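Local coordinates for protein benzoate 1,2-dioxygenase beta subunit (Burkholderia mallei ATCC 23344, PDB 3E99) that probably serves as the structural beta subunit of a benzoate 1,2-dioxygenase, the ring-hydroxylating enzyme that adds dioxygen to benzoate, at residues Leu14-Glu17 / Ser18-Leu21; Lys3-Asp6 / Leu7-Gln11. All coordinates share one frame; numbering follows the deposited sequence.

Contact 1. Residues Leu14-Glu17 / Ser18-Leu21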
# COMPACT_ATOMS: atom_id res chain seq x y z
N LEU A 14 1.10 9.22 10.64
CA LEU A 14 1.57 9.22 9.27
C LEU A 14 0.40 9.36 8.26
O LEU A 14 0.54 10.04 7.24
CB LEU A 14 2.41 7.96 8.94
CG LEU A 14 3.74 7.68 9.67
CD1 LEU A 14 4.37 6.33 9.25
CD2 LEU A 14 4.70 8.88 9.43
N TYR A 15 -0.72 8.69 8.54
CA TYR A 15 -1.85 8.76 7.65
C TYR A 15 -2.42 10.17 7.67
O TYR A 15 -2.77 10.70 6.65
CB TYR A 15 -2.93 7.73 7.99
CG TYR A 15 -2.43 6.27 7.98
CD1 TYR A 15 -1.23 5.90 7.37
CD2 TYR A 15 -3.15 5.30 8.62
CE1 TYR A 15 -0.79 4.59 7.34
CE2 TYR A 15 -2.72 3.98 8.64
CZ TYR A 15 -1.53 3.63 8.00
OH TYR A 15 -1.15 2.31 8.06
N ARG A 16 -2.53 10.77 8.86
CA ARG A 16 -3.06 12.12 8.98
C ARG A 16 -2.16 13.13 8.27
O ARG A 16 -2.64 13.94 7.49
CB ARG A 16 -3.20 12.53 10.46
CG ARG A 16 -3.64 13.97 10.61
CD ARG A 16 -4.27 14.29 11.96
NE ARG A 16 -4.82 15.64 11.84
CZ ARG A 16 -4.19 16.76 12.16
NH1 ARG A 16 -2.99 16.74 12.73
NH2 ARG A 16 -4.80 17.91 11.95
N GLU A 17 -0.86 13.08 8.56
CA GLU A 17 0.09 14.01 7.96
C GLU A 17 -0.00 14.01 6.44
O GLU A 17 -0.14 15.06 5.81
CB GLU A 17 1.50 13.75 8.46
CG GLU A 17 2.55 14.74 7.95
CD GLU A 17 3.49 14.16 6.93
OE1 GLU A 17 3.84 12.96 7.01
OE2 GLU A 17 3.88 14.90 6.00
N SER A 18 0.01 12.82 5.85
CA SER A 18 -0.09 12.69 4.40
C SER A 18 -1.47 13.08 3.86
O SER A 18 -1.57 13.66 2.77
CB SER A 18 0.36 11.27 3.94
OG SER A 18 -0.40 10.28 4.57
N ARG A 19 -2.54 12.81 4.61
CA ARG A 19 -3.88 13.27 4.26
C ARG A 19 -3.95 14.79 4.16
O ARG A 19 -4.63 15.35 3.27
CB ARG A 19 -4.95 12.78 5.25
CG ARG A 19 -6.34 13.38 5.01
CD ARG A 19 -7.40 12.64 5.77
NE ARG A 19 -7.05 12.41 7.15
CZ ARG A 19 -7.11 13.31 8.12
NH1 ARG A 19 -7.50 14.55 7.88
NH2 ARG A 19 -6.83 12.96 9.36
N LEU A 20 -3.27 15.49 5.07
CA LEU A 20 -3.33 16.95 5.04
C LEU A 20 -2.73 17.52 3.73
O LEU A 20 -3.22 18.53 3.21
CB LEU A 20 -2.70 17.55 6.30
CG LEU A 20 -3.46 17.15 7.58
CD1 LEU A 20 -2.71 17.62 8.81
CD2 LEU A 20 -4.92 17.63 7.59
N LEU A 21 -1.74 16.84 3.16
CA LEU A 21 -1.20 17.20 1.85
C LEU A 21 -2.18 16.86 0.74
O LEU A 21 -2.41 17.65 -0.17
CB LEU A 21 0.13 16.47 1.55
CG LEU A 21 1.34 16.86 2.36
CD1 LEU A 21 2.48 15.85 2.16
CD2 LEU A 21 1.75 18.29 1.95
O HOH W 1 -7.77 16.15 10.34
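Arg16 and Arg19 both set CG anti to the backbone N, but Arg16 then runs extended to NE while Arg19 bends at chi3 (48°), bringing its NH2 to 3.6 Å from CG of Arg16. Arg16 was modelled in two conformations, and its side-chain contacts here hold for one of them. The two guanidinium planes stand 56° apart, and one water lies at the edge of both, accepting from NH1 of Arg19 at 2.9 Å and more weakly from NE of Arg16. Leu20 CD1 lies over the centre of one face of the Arg16 guanidinium, 3.8 Å from CZ. NE of Arg19 forms a salt bridge with Glu98 of the second subunit, which probably eases the closeness of the two positive groups.

On the buried side, Ser18 OG folds back over the helix, 2.8 Å from Leu14 O and 3.2 Å from Tyr15 O; either carbonyl could take its proton. Glu17 lies beside Leu21; its OE1 is hydrogen-bonded to the hydroxyl of Tyr132, and OE2 to Trp29 NE1 and the hydroxyl of Tyr33. The i to i+4 bond from Leu20 N to Arg16 O (2.9 Å) carries the amphipathic helix between the NTF2-like interior and a subunit interface.

Contact 2. Residues Lys3-Asp6 / Leu7-Gln11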
# COMPACT_ATOMS: atom_id res chain seq x y z
N LYS A 3 4.16 8.20 28.17
CA LYS A 3 3.35 7.99 26.96
C LYS A 3 3.70 6.65 26.33
O LYS A 3 4.84 6.41 25.95
CB LYS A 3 3.53 9.14 25.95
CG LYS A 3 2.31 10.05 25.85
CD LYS A 3 2.69 11.46 25.49
CE LYS A 3 1.48 12.27 25.11
NZ LYS A 3 1.81 13.70 24.93
N THR A 4 2.72 5.76 26.24
CA THR A 4 2.92 4.51 25.54
C THR A 4 2.42 4.77 24.12
O THR A 4 1.30 5.24 23.91
CB THR A 4 2.29 3.27 26.24
OG1 THR A 4 0.87 3.35 26.23
CG2 THR A 4 2.80 3.15 27.71
N ILE A 5 3.31 4.56 23.17
CA ILE A 5 3.10 4.87 21.78
C ILE A 5 3.48 3.57 21.11
O ILE A 5 4.53 2.98 21.42
CB ILE A 5 4.01 6.02 21.30
CG1 ILE A 5 3.64 7.33 21.97
CG2 ILE A 5 3.95 6.21 19.76
CD1 ILE A 5 2.26 7.84 21.60
N ASP A 6 2.61 3.09 20.24
CA ASP A 6 2.90 1.91 19.48
C ASP A 6 2.84 2.22 17.97
O ASP A 6 2.60 3.36 17.54
CB ASP A 6 1.95 0.78 19.85
CG ASP A 6 0.50 1.08 19.56
OD1 ASP A 6 0.19 1.97 18.74
OD2 ASP A 6 -0.37 0.39 20.12
N LEU A 7 3.04 1.18 17.18
CA LEU A 7 3.10 1.32 15.74
C LEU A 7 1.81 1.86 15.18
O LEU A 7 1.83 2.68 14.27
CB LEU A 7 3.44 -0.02 15.08
CG LEU A 7 3.53 -0.03 13.58
CD1 LEU A 7 4.62 0.95 13.11
CD2 LEU A 7 3.79 -1.47 13.08
N ALA A 8 0.68 1.42 15.72
CA ALA A 8 -0.61 1.94 15.28
C ALA A 8 -0.76 3.43 15.54
O ALA A 8 -1.29 4.15 14.70
CB ALA A 8 -1.78 1.15 15.85
N ASP A 9 -0.29 3.91 16.69
CA ASP A 9 -0.32 5.34 16.96
C ASP A 9 0.53 6.12 15.94
O ASP A 9 0.14 7.19 15.46
CB ASP A 9 0.18 5.63 18.36
CG ASP A 9 -0.70 5.04 19.42
OD1 ASP A 9 -1.94 5.05 19.25
OD2 ASP A 9 -0.12 4.55 20.40
N ILE A 10 1.70 5.59 15.64
CA ILE A 10 2.58 6.18 14.66
C ILE A 10 1.95 6.19 13.27
O ILE A 10 2.01 7.19 12.57
CB ILE A 10 3.97 5.49 14.64
CG1 ILE A 10 4.69 5.64 16.00
CG2 ILE A 10 4.86 6.08 13.50
CD1 ILE A 10 5.90 4.73 16.21
N GLN A 11 1.35 5.06 12.86
CA GLN A 11 0.66 4.95 11.58
C GLN A 11 -0.49 5.96 11.47
O GLN A 11 -0.66 6.63 10.44
CB GLN A 11 0.20 3.49 11.35
CG GLN A 11 1.37 2.55 11.02
CD GLN A 11 0.99 1.08 10.93
OE1 GLN A 11 0.27 0.57 11.78
NE2 GLN A 11 1.49 0.40 9.93
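The extended backbone of Ile5 and Asp6 turns into helical geometry at Leu7, and Ile10 N closes the first turn on Asp6 O at 3.1 Å. The junction is a capping box with Asp6 as the N-cap: each of Asp6 and Asp9 offers a carboxylate oxygen to the other's backbone N-H. Asp6 CG sits between its own backbone N and carbonyl carbon (chi1 62°), which swings OD1 forward over the first turn to accept from Asp9 N at 2.9 Å, nearly in line with the C-O bond. In return, Asp9 OD2 reaches back to Asp6 N at 3.1 Å; the bond is nearly straight, but the N-H meets OD2 on its anti side and 29° out of the carboxylate plane.

The two side chains cross at about a right angle, although their carboxylate planes are only 21° apart. This brings two acceptors, Asp6 OD1 and Asp9 OD2, close together. Their mutual repulsion is probably offset by the N-H groups each receives and by the positive end of the helix dipole.

Beside the box, an apolar contact joins the incoming chain to the helix. Ile5 and Ile10 also cross at about a right angle, and both pack on Phe136 and on His107 of strand 106-119, so the helix start is laid against the sheet as well as capped. Lys3, farther back, donates to the carbonyl oxygens of Phe136 and Gly138. Between the two isoleucines, the touching atoms are Ile5 CG2 and Ile10 CG1, 3.9 Å apart.

In the fold
Both contacts use helix 7-22, contact 2 together with the loop that leads into it, and their centres are about 16 Å apart. Contact 2 comes first along the chain and starts the helix, near the surface and about 18 Å from the chain centre; contact 1 follows in its second half, buried and about 8 Å from that centre. Strand 89-103 of the mixed sheet is touched from both, with Val97 meeting Leu7 in one and Leu14 in the other. The surroundings then diverge: contact 2 lies against strand 106-119 and is touched by no other chain of the assembly, whereas contact 1 meets helix 26-30 and the second subunit. One helix thus links a capped outer end to the interior and the subunit interface.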